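Local structure of WZI (Escherichia coli, 2YNK) at residues K320-R333 with G365-E379. The protein is an outer membrane lectin that binds carbohydrate and underpins assembly of the group 1 capsule on the cell surface. Residues are numbered along the deposited sequence; the frame is centred on the assembly and turned at random.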
ATOM      1  N   LYS A 320     -23.604   8.090 -14.819  1.00 80.35           N
ATOM      2  CA  LYS A 320     -22.271   8.675 -14.871  1.00 79.90           C
ATOM      3  C   LYS A 320     -21.436   8.254 -13.653  1.00 77.46           C
ATOM      4  O   LYS A 320     -20.247   8.571 -13.574  1.00 78.42           O
ATOM      5  CB  LYS A 320     -22.373  10.195 -14.942  1.00 83.40           C
ATOM      6  CG  LYS A 320     -22.965  10.711 -16.245  1.00 85.79           C
ATOM      7  CD  LYS A 320     -22.915  12.233 -16.292  1.00 89.73           C
ATOM      8  CE  LYS A 320     -22.795  12.772 -17.710  1.00 92.85           C
ATOM      9  NZ  LYS A 320     -22.558  14.244 -17.705  1.00 95.60           N
ATOM     10  N   ASP A 321     -22.054   7.534 -12.715  1.00 74.92           N
ATOM     11  CA  ASP A 321     -21.365   7.074 -11.507  1.00 71.30           C
ATOM     12  C   ASP A 321     -20.438   5.910 -11.834  1.00 67.81           C
ATOM     13  O   ASP A 321     -20.469   5.372 -12.949  1.00 68.17           O
ATOM     14  CB  ASP A 321     -22.366   6.628 -10.431  1.00 72.31           C
ATOM     15  CG  ASP A 321     -23.251   7.761  -9.928  1.00 75.53           C
ATOM     16  OD1 ASP A 321     -22.930   8.949 -10.177  1.00 76.55           O
ATOM     17  OD2 ASP A 321     -24.272   7.452  -9.267  1.00 76.57           O
ATOM     18  N   ALA A 322     -19.619   5.531 -10.854  1.00 62.12           N
ATOM     19  CA  ALA A 322     -18.669   4.434 -11.001  1.00 59.35           C
ATOM     20  C   ALA A 322     -18.752   3.482  -9.804  1.00 58.48           C
ATOM     21  O   ALA A 322     -18.960   3.918  -8.666  1.00 57.50           O
ATOM     22  CB  ALA A 322     -17.263   4.984 -11.139  1.00 57.20           C
ATOM     23  N   VAL A 323     -18.594   2.184 -10.069  1.00 56.50           N
ATOM     24  CA  VAL A 323     -18.676   1.173  -9.031  1.00 54.74           C
ATOM     25  C   VAL A 323     -17.416   0.329  -9.023  1.00 54.52           C
ATOM     26  O   VAL A 323     -17.029  -0.210 -10.055  1.00 51.46           O
ATOM     27  CB  VAL A 323     -19.915   0.281  -9.202  1.00 54.90           C
ATOM     28  CG1 VAL A 323     -19.893  -0.870  -8.205  1.00 55.45           C
ATOM     29  CG2 VAL A 323     -21.171   1.106  -9.007  1.00 54.80           C
ATOM     30  N   ASN A 324     -16.789   0.238  -7.840  1.00 55.62           N
ATOM     31  CA  ASN A 324     -15.562  -0.541  -7.607  1.00 53.58           C
ATOM     32  C   ASN A 324     -15.850  -1.664  -6.638  1.00 53.63           C
ATOM     33  O   ASN A 324     -16.478  -1.434  -5.610  1.00 56.84           O
ATOM     34  CB  ASN A 324     -14.495   0.324  -6.950  1.00 52.94           C
ATOM     35  CG  ASN A 324     -13.758   1.200  -7.920  1.00 54.20           C
ATOM     36  OD1 ASN A 324     -12.935   0.725  -8.690  1.00 55.13           O
ATOM     37  ND2 ASN A 324     -14.007   2.502  -7.848  1.00 57.22           N
ATOM     38  N   TRP A 325     -15.378  -2.868  -6.931  1.00 53.29           N
ATOM     39  CA  TRP A 325     -15.496  -3.955  -5.971  1.00 53.34           C
ATOM     40  C   TRP A 325     -14.357  -4.915  -6.062  1.00 53.91           C
ATOM     41  O   TRP A 325     -13.768  -5.093  -7.129  1.00 54.56           O
ATOM     42  CB  TRP A 325     -16.819  -4.690  -6.140  1.00 54.94           C
ATOM     43  CG  TRP A 325     -16.908  -5.487  -7.416  1.00 56.21           C
ATOM     44  CD1 TRP A 325     -17.444  -5.084  -8.637  1.00 56.23           C
ATOM     45  CD2 TRP A 325     -16.444  -6.860  -7.643  1.00 57.16           C
ATOM     46  NE1 TRP A 325     -17.344  -6.082  -9.568  1.00 56.93           N
ATOM     47  CE2 TRP A 325     -16.754  -7.169  -9.044  1.00 58.12           C
ATOM     48  CE3 TRP A 325     -15.825  -7.822  -6.863  1.00 56.14           C
ATOM     49  CZ2 TRP A 325     -16.447  -8.395  -9.609  1.00 58.47           C
ATOM     50  CZ3 TRP A 325     -15.521  -9.057  -7.446  1.00 56.75           C
ATOM     51  CH2 TRP A 325     -15.827  -9.334  -8.786  1.00 58.21           C
ATOM     52  N   TYR A 326     -14.026  -5.536  -4.934  1.00 53.32           N
ATOM     53  CA  TYR A 326     -13.038  -6.604  -4.930  1.00 53.56           C
ATOM     54  C   TYR A 326     -13.412  -7.689  -3.928  1.00 53.78           C
ATOM     55  O   TYR A 326     -14.133  -7.441  -2.962  1.00 56.20           O
ATOM     56  CB  TYR A 326     -11.622  -6.055  -4.677  1.00 51.85           C
ATOM     57  CG  TYR A 326     -11.384  -5.503  -3.289  1.00 51.67           C
ATOM     58  CD1 TYR A 326     -11.375  -6.343  -2.178  1.00 52.50           C
ATOM     59  CD2 TYR A 326     -11.137  -4.155  -3.082  1.00 50.59           C
ATOM     60  CE1 TYR A 326     -11.156  -5.855  -0.907  1.00 50.59           C
ATOM     61  CE2 TYR A 326     -10.913  -3.659  -1.811  1.00 50.07           C
ATOM     62  CZ  TYR A 326     -10.927  -4.517  -0.725  1.00 50.64           C
ATOM     63  OH  TYR A 326     -10.716  -4.046   0.556  1.00 52.10           O
ATOM     64  N   LEU A 327     -12.937  -8.898  -4.187  1.00 53.97           N
ATOM     65  CA  LEU A 327     -13.060 -10.001  -3.247  1.00 54.87           C
ATOM     66  C   LEU A 327     -11.669 -10.601  -3.135  1.00 54.96           C
ATOM     67  O   LEU A 327     -11.070 -10.963  -4.150  1.00 55.92           O
ATOM     68  CB  LEU A 327     -14.078 -11.030  -3.732  1.00 56.34           C
ATOM     69  CG  LEU A 327     -14.470 -12.118  -2.723  1.00 59.12           C
ATOM     70  CD1 LEU A 327     -14.891 -11.505  -1.394  1.00 60.04           C
ATOM     71  CD2 LEU A 327     -15.582 -13.015  -3.259  1.00 60.48           C
ATOM     72  N   GLU A 328     -11.148 -10.684  -1.911  1.00 52.70           N
ATOM     73  CA  GLU A 328      -9.735 -10.967  -1.708  1.00 52.29           C
ATOM     74  C   GLU A 328      -9.502 -11.930  -0.529  1.00 53.57           C
ATOM     75  O   GLU A 328     -10.084 -11.754   0.544  1.00 55.28           O
ATOM     76  CB  GLU A 328      -9.000  -9.637  -1.484  1.00 50.86           C
ATOM     77  CG  GLU A 328      -7.483  -9.728  -1.573  1.00 50.64           C
ATOM     78  CD  GLU A 328      -6.799  -8.372  -1.605  1.00 50.56           C
ATOM     79  OE1 GLU A 328      -7.304  -7.455  -2.288  1.00 50.38           O
ATOM     80  OE2 GLU A 328      -5.740  -8.216  -0.955  1.00 52.00           O
ATOM     81  N   ALA A 329      -8.652 -12.941  -0.737  1.00 52.77           N
ATOM     82  CA  ALA A 329      -8.334 -13.937   0.300  1.00 52.56           C
ATOM     83  C   ALA A 329      -6.840 -13.943   0.619  1.00 50.70           C
ATOM     84  O   ALA A 329      -6.023 -13.912  -0.296  1.00 50.99           O
ATOM     85  CB  ALA A 329      -8.786 -15.324  -0.130  1.00 51.97           C
ATOM     86  N   HIS A 330      -6.489 -13.960   1.908  1.00 49.71           N
ATOM     87  CA  HIS A 330      -5.090 -14.022   2.346  1.00 50.03           C
ATOM     88  C   HIS A 330      -4.849 -15.227   3.205  1.00 51.53           C
ATOM     89  O   HIS A 330      -5.736 -15.665   3.928  1.00 51.48           O
ATOM     90  CB  HIS A 330      -4.733 -12.808   3.191  1.00 50.12           C
ATOM     91  CG  HIS A 330      -4.747 -11.494   2.450  1.00 51.22           C
ATOM     92  ND1 HIS A 330      -4.166 -10.399   2.948  1.00 51.88           N
ATOM     93  CD2 HIS A 330      -5.286 -11.125   1.215  1.00 51.12           C
ATOM     94  CE1 HIS A 330      -4.330  -9.376   2.094  1.00 52.05           C
ATOM     95  NE2 HIS A 330      -5.016  -9.825   1.036  1.00 51.10           N
ATOM     96  N   ASP A 331      -3.632 -15.758   3.160  1.00 53.12           N
ATOM     97  CA  ASP A 331      -3.199 -16.772   4.124  1.00 55.82           C
ATOM     98  C   ASP A 331      -1.735 -16.546   4.485  1.00 55.57           C
ATOM     99  O   ASP A 331      -0.840 -16.792   3.677  1.00 54.51           O
ATOM    100  CB  ASP A 331      -3.409 -18.188   3.569  1.00 59.56           C
ATOM    101  CG  ASP A 331      -3.171 -19.273   4.620  1.00 62.98           C
ATOM    102  OD1 ASP A 331      -2.064 -19.298   5.196  1.00 66.80           O
ATOM    103  OD2 ASP A 331      -4.081 -20.105   4.864  1.00 63.31           O
ATOM    104  N   THR A 332      -1.495 -16.078   5.708  1.00 56.99           N
ATOM    105  CA  THR A 332      -0.137 -15.784   6.164  1.00 56.98           C
ATOM    106  C   THR A 332       0.410 -16.851   7.123  1.00 58.83           C
ATOM    107  O   THR A 332       1.351 -16.601   7.882  1.00 57.55           O
ATOM    108  CB  THR A 332      -0.048 -14.378   6.781  1.00 55.08           C
ATOM    109  OG1 THR A 332      -0.912 -14.298   7.920  1.00 55.81           O
ATOM    110  CG2 THR A 332      -0.450 -13.331   5.743  1.00 52.17           C
ATOM    111  N   ARG A 333      -0.166 -18.045   7.075  1.00 60.61           N
ATOM    112  CA  ARG A 333       0.490 -19.213   7.650  1.00 64.74           C
ATOM    113  C   ARG A 333       1.586 -19.679   6.694  1.00 64.30           C
ATOM    114  O   ARG A 333       1.730 -19.141   5.593  1.00 63.06           O
ATOM    115  CB  ARG A 333      -0.518 -20.343   7.877  1.00 68.94           C
ATOM    116  CG  ARG A 333      -1.626 -20.000   8.861  1.00 71.89           C
ATOM    117  CD  ARG A 333      -2.639 -21.123   8.971  1.00 74.03           C
ATOM    118  NE  ARG A 333      -3.474 -21.206   7.777  1.00 74.78           N
ATOM    119  CZ  ARG A 333      -4.378 -22.156   7.560  1.00 76.75           C
ATOM    120  NH1 ARG A 333      -4.580 -23.121   8.454  1.00 78.44           N
ATOM    121  NH2 ARG A 333      -5.084 -22.141   6.438  1.00 76.71           N
ATOM    122  N   GLY A 365       1.388 -12.520  11.019  1.00 57.12           N
ATOM    123  CA  GLY A 365       1.583 -13.888  10.562  1.00 58.02           C
ATOM    124  C   GLY A 365       0.547 -14.850  11.111  1.00 58.83           C
ATOM    125  O   GLY A 365      -0.118 -14.562  12.105  1.00 57.67           O
ATOM    126  N   ASP A 366       0.443 -15.997  10.438  1.00 61.74           N
ATOM    127  CA  ASP A 366      -0.481 -17.088  10.773  1.00 63.02           C
ATOM    128  C   ASP A 366      -1.961 -16.743  10.590  1.00 60.93           C
ATOM    129  O   ASP A 366      -2.828 -17.436  11.122  1.00 61.35           O
ATOM    130  CB  ASP A 366      -0.237 -17.584  12.200  1.00 66.91           C
ATOM    131  CG  ASP A 366       1.218 -17.873  12.479  1.00 68.15           C
ATOM    132  OD1 ASP A 366       1.930 -18.307  11.545  1.00 68.02           O
ATOM    133  OD2 ASP A 366       1.638 -17.665  13.643  1.00 72.64           O
ATOM    134  N   GLY A 367      -2.248 -15.700   9.815  1.00 59.41           N
ATOM    135  CA  GLY A 367      -3.610 -15.212   9.655  1.00 58.16           C
ATOM    136  C   GLY A 367      -4.298 -15.711   8.399  1.00 59.49           C
ATOM    137  O   GLY A 367      -3.662 -15.923   7.373  1.00 63.21           O
ATOM    138  N   GLN A 368      -5.611 -15.890   8.489  1.00 59.95           N
ATOM    139  CA  GLN A 368      -6.452 -16.204   7.335  1.00 59.73           C
ATOM    140  C   GLN A 368      -7.500 -15.100   7.185  1.00 59.19           C
ATOM    141  O   GLN A 368      -8.100 -14.674   8.176  1.00 59.17           O
ATOM    142  CB  GLN A 368      -7.141 -17.546   7.536  1.00 60.12           C
ATOM    143  CG  GLN A 368      -6.192 -18.656   7.926  1.00 62.12           C
ATOM    144  CD  GLN A 368      -6.912 -19.955   8.169  1.00 63.28           C
ATOM    145  OE1 GLN A 368      -7.608 -20.460   7.294  1.00 64.72           O
ATOM    146  NE2 GLN A 368      -6.744 -20.510   9.358  1.00 64.30           N
ATOM    147  N   LEU A 369      -7.722 -14.643   5.953  1.00 58.08           N
ATOM    148  CA  LEU A 369      -8.589 -13.490   5.706  1.00 57.39           C
ATOM    149  C   LEU A 369      -9.311 -13.565   4.360  1.00 57.20           C
ATOM    150  O   LEU A 369      -8.702 -13.839   3.331  1.00 56.26           O
ATOM    151  CB  LEU A 369      -7.766 -12.208   5.789  1.00 56.35           C
ATOM    152  CG  LEU A 369      -8.439 -10.858   5.527  1.00 56.23           C
ATOM    153  CD1 LEU A 369      -7.946  -9.848   6.548  1.00 54.96           C
ATOM    154  CD2 LEU A 369      -8.164 -10.352   4.116  1.00 55.48           C
ATOM    155  N   VAL A 370     -10.622 -13.353   4.409  1.00 55.95           N
ATOM    156  CA  VAL A 370     -11.445 -13.151   3.241  1.00 55.70           C
ATOM    157  C   VAL A 370     -12.131 -11.807   3.434  1.00 54.42           C
ATOM    158  O   VAL A 370     -12.681 -11.538   4.502  1.00 53.22           O
ATOM    159  CB  VAL A 370     -12.518 -14.241   3.112  1.00 57.73           C
ATOM    160  CG1 VAL A 370     -13.284 -14.074   1.804  1.00 58.85           C
ATOM    161  CG2 VAL A 370     -11.882 -15.619   3.189  1.00 58.79           C
ATOM    162  N   ALA A 371     -12.087 -10.954   2.418  1.00 53.61           N
ATOM    163  CA  ALA A 371     -12.710  -9.635   2.519  1.00 52.65           C
ATOM    164  C   ALA A 371     -13.289  -9.202   1.190  1.00 52.68           C
ATOM    165  O   ALA A 371     -12.687  -9.416   0.134  1.00 53.00           O
ATOM    166  CB  ALA A 371     -11.709  -8.610   3.004  1.00 51.03           C
ATOM    167  N   GLY A 372     -14.473  -8.612   1.253  1.00 52.33           N
ATOM    168  CA  GLY A 372     -15.117  -8.060   0.079  1.00 52.90           C
ATOM    169  C   GLY A 372     -15.349  -6.595   0.343  1.00 52.20           C
ATOM    170  O   GLY A 372     -15.578  -6.201   1.492  1.00 49.76           O
ATOM    171  N   LYS A 373     -15.266  -5.790  -0.712  1.00 51.13           N
ATOM    172  CA  LYS A 373     -15.614  -4.372  -0.625  1.00 51.04           C
ATOM    173  C   LYS A 373     -16.278  -3.883  -1.914  1.00 51.40           C
ATOM    174  O   LYS A 373     -15.816  -4.182  -3.006  1.00 51.92           O
ATOM    175  CB  LYS A 373     -14.368  -3.535  -0.342  1.00 50.26           C
ATOM    176  CG  LYS A 373     -14.644  -2.080   0.027  1.00 49.79           C
ATOM    177  CD  LYS A 373     -13.336  -1.317   0.216  1.00 49.53           C
ATOM    178  CE  LYS A 373     -13.554   0.122   0.663  1.00 49.96           C
ATOM    179  NZ  LYS A 373     -12.413   0.657   1.464  1.00 49.37           N
ATOM    180  N   VAL A 374     -17.371  -3.145  -1.765  1.00 50.43           N
ATOM    181  CA  VAL A 374     -18.013  -2.458  -2.869  1.00 50.48           C
ATOM    182  C   VAL A 374     -17.959  -0.965  -2.585  1.00 49.87           C
ATOM    183  O   VAL A 374     -18.051  -0.565  -1.421  1.00 48.57           O
ATOM    184  CB  VAL A 374     -19.494  -2.852  -2.977  1.00 51.24           C
ATOM    185  CG1 VAL A 374     -20.120  -2.204  -4.204  1.00 49.62           C
ATOM    186  CG2 VAL A 374     -19.641  -4.363  -3.009  1.00 51.69           C
ATOM    187  N   GLU A 375     -17.810  -0.144  -3.627  1.00 48.88           N
ATOM    188  CA  GLU A 375     -18.059   1.294  -3.487  1.00 49.41           C
ATOM    189  C   GLU A 375     -18.599   2.013  -4.745  1.00 49.47           C
ATOM    190  O   GLU A 375     -18.187   1.758  -5.887  1.00 46.85           O
ATOM    191  CB  GLU A 375     -16.835   2.036  -2.952  1.00 50.40           C
ATOM    192  CG  GLU A 375     -15.588   1.867  -3.790  1.00 54.07           C
ATOM    193  CD  GLU A 375     -14.687   3.098  -3.819  1.00 56.71           C
ATOM    194  OE1 GLU A 375     -14.974   4.081  -3.096  1.00 56.33           O
ATOM    195  OE2 GLU A 375     -13.685   3.073  -4.584  1.00 60.15           O
ATOM    196  N   LEU A 376     -19.542   2.909  -4.482  1.00 47.69           N
ATOM    197  CA  LEU A 376     -20.143   3.753  -5.471  1.00 48.51           C
ATOM    198  C   LEU A 376     -19.463   5.101  -5.379  1.00 49.00           C
ATOM    199  O   LEU A 376     -19.254   5.618  -4.280  1.00 47.09           O
ATOM    200  CB  LEU A 376     -21.640   3.923  -5.199  1.00 48.29           C
ATOM    201  CG  LEU A 376     -22.392   4.764  -6.239  1.00 48.63           C
ATOM    202  CD1 LEU A 376     -22.641   3.944  -7.492  1.00 48.86           C
ATOM    203  CD2 LEU A 376     -23.694   5.289  -5.667  1.00 48.79           C
ATOM    204  N   ILE A 377     -19.130   5.671  -6.539  1.00 49.47           N
ATOM    205  CA  ILE A 377     -18.551   6.996  -6.599  1.00 49.20           C
ATOM    206  C   ILE A 377     -19.401   7.855  -7.532  1.00 52.49           C
ATOM    207  O   ILE A 377     -19.504   7.591  -8.731  1.00 54.96           O
ATOM    208  CB  ILE A 377     -17.076   6.955  -7.038  1.00 47.80           C
ATOM    209  CG1 ILE A 377     -16.305   5.924  -6.191  1.00 48.13           C
ATOM    210  CG2 ILE A 377     -16.452   8.327  -6.876  1.00 46.49           C
ATOM    211  CD1 ILE A 377     -14.831   5.776  -6.527  1.00 47.27           C
ATOM    212  N   THR A 378     -20.021   8.878  -6.957  1.00 54.94           N
ATOM    213  CA  THR A 378     -20.834   9.827  -7.696  1.00 57.68           C
ATOM    214  C   THR A 378     -20.016  10.669  -8.676  1.00 59.24           C
ATOM    215  O   THR A 378     -18.799  10.828  -8.517  1.00 57.51           O
ATOM    216  CB  THR A 378     -21.541  10.800  -6.732  1.00 58.95           C
ATOM    217  OG1 THR A 378     -22.141  10.058  -5.668  1.00 58.22           O
ATOM    218  CG2 THR A 378     -22.623  11.618  -7.462  1.00 61.09           C
ATOM    219  N   GLU A 379     -20.710  11.191  -9.689  1.00 60.54           N
ATOM    220  CA  GLU A 379     -20.215  12.278 -10.545  1.00 61.74           C
ATOM    221  C   GLU A 379     -19.728  13.431  -9.669  1.00 59.18           C
ATOM    222  O   GLU A 379     -18.658  13.986  -9.869  1.00 57.14           O
ATOM    223  CB  GLU A 379     -21.370  12.732 -11.449  1.00 65.01           C
ATOM    224  CG  GLU A 379     -21.098  13.932 -12.335  1.00 68.77           C
ATOM    225  CD  GLU A 379     -22.174  14.110 -13.388  1.00 73.02           C
ATOM    226  OE1 GLU A 379     -23.301  13.589 -13.186  1.00 73.63           O
ATOM    227  OE2 GLU A 379     -21.890  14.763 -14.421  1.00 75.61           O
TER
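Tyr-326 and Lys-373 meet on the inward, tightly filled face of two antiparallel strands, 322-331 and 368-377. With chi1 at 68°, the tyrosine's CG sits between its own backbone N and carbonyl carbon, which swings the ring across to the neighbouring strand. There Lys-373 CB lies over one face, 3.6 Å from Tyr-326 CZ, a CH-pi contact that suits the aliphatic root of a lysine, while the phenol OH is hydrogen-bonded to Glu-157. Farther along, Leu-369 CD2 lies over a face of the His-330 ring in a second CH-pi contact, 4.0 Å from His-330 CG. Hydrogen bonds from both nitrogens set the turn of this ring: NE2 gives a nearly straight 2.7 Å bond to Glu-328 OE2, and ND1 is hydrogen-bonded to Asp-361. Such a polar yet packed interior, with helix 8-19 laying Trp-16 against Ala-322 and Asn-324, fits an outer-membrane beta-barrel, in which these strands are neighbours in the closed antiparallel sheet. The outer face is looser and, from Val-323 to Val-370, largely apolar, consistent with a wall turned to lipid: Leu-327 CD1 and Val-370 CG1 stand 4.4 Å apart. Val-323 CG2 and Leu-376 CD1 are closer, at 3.5 Å, and a dodecane touches Leu-376 and Asp-321. Leu-327 leans over Gly-372, where the missing side chain leaves room for CD1. Polar residues continue this face: the Gln-368 amide stacks flat on the Arg-333 guanidinium, planes 9° apart, while Asp-331 OD2 holds its edge through NE and NH2.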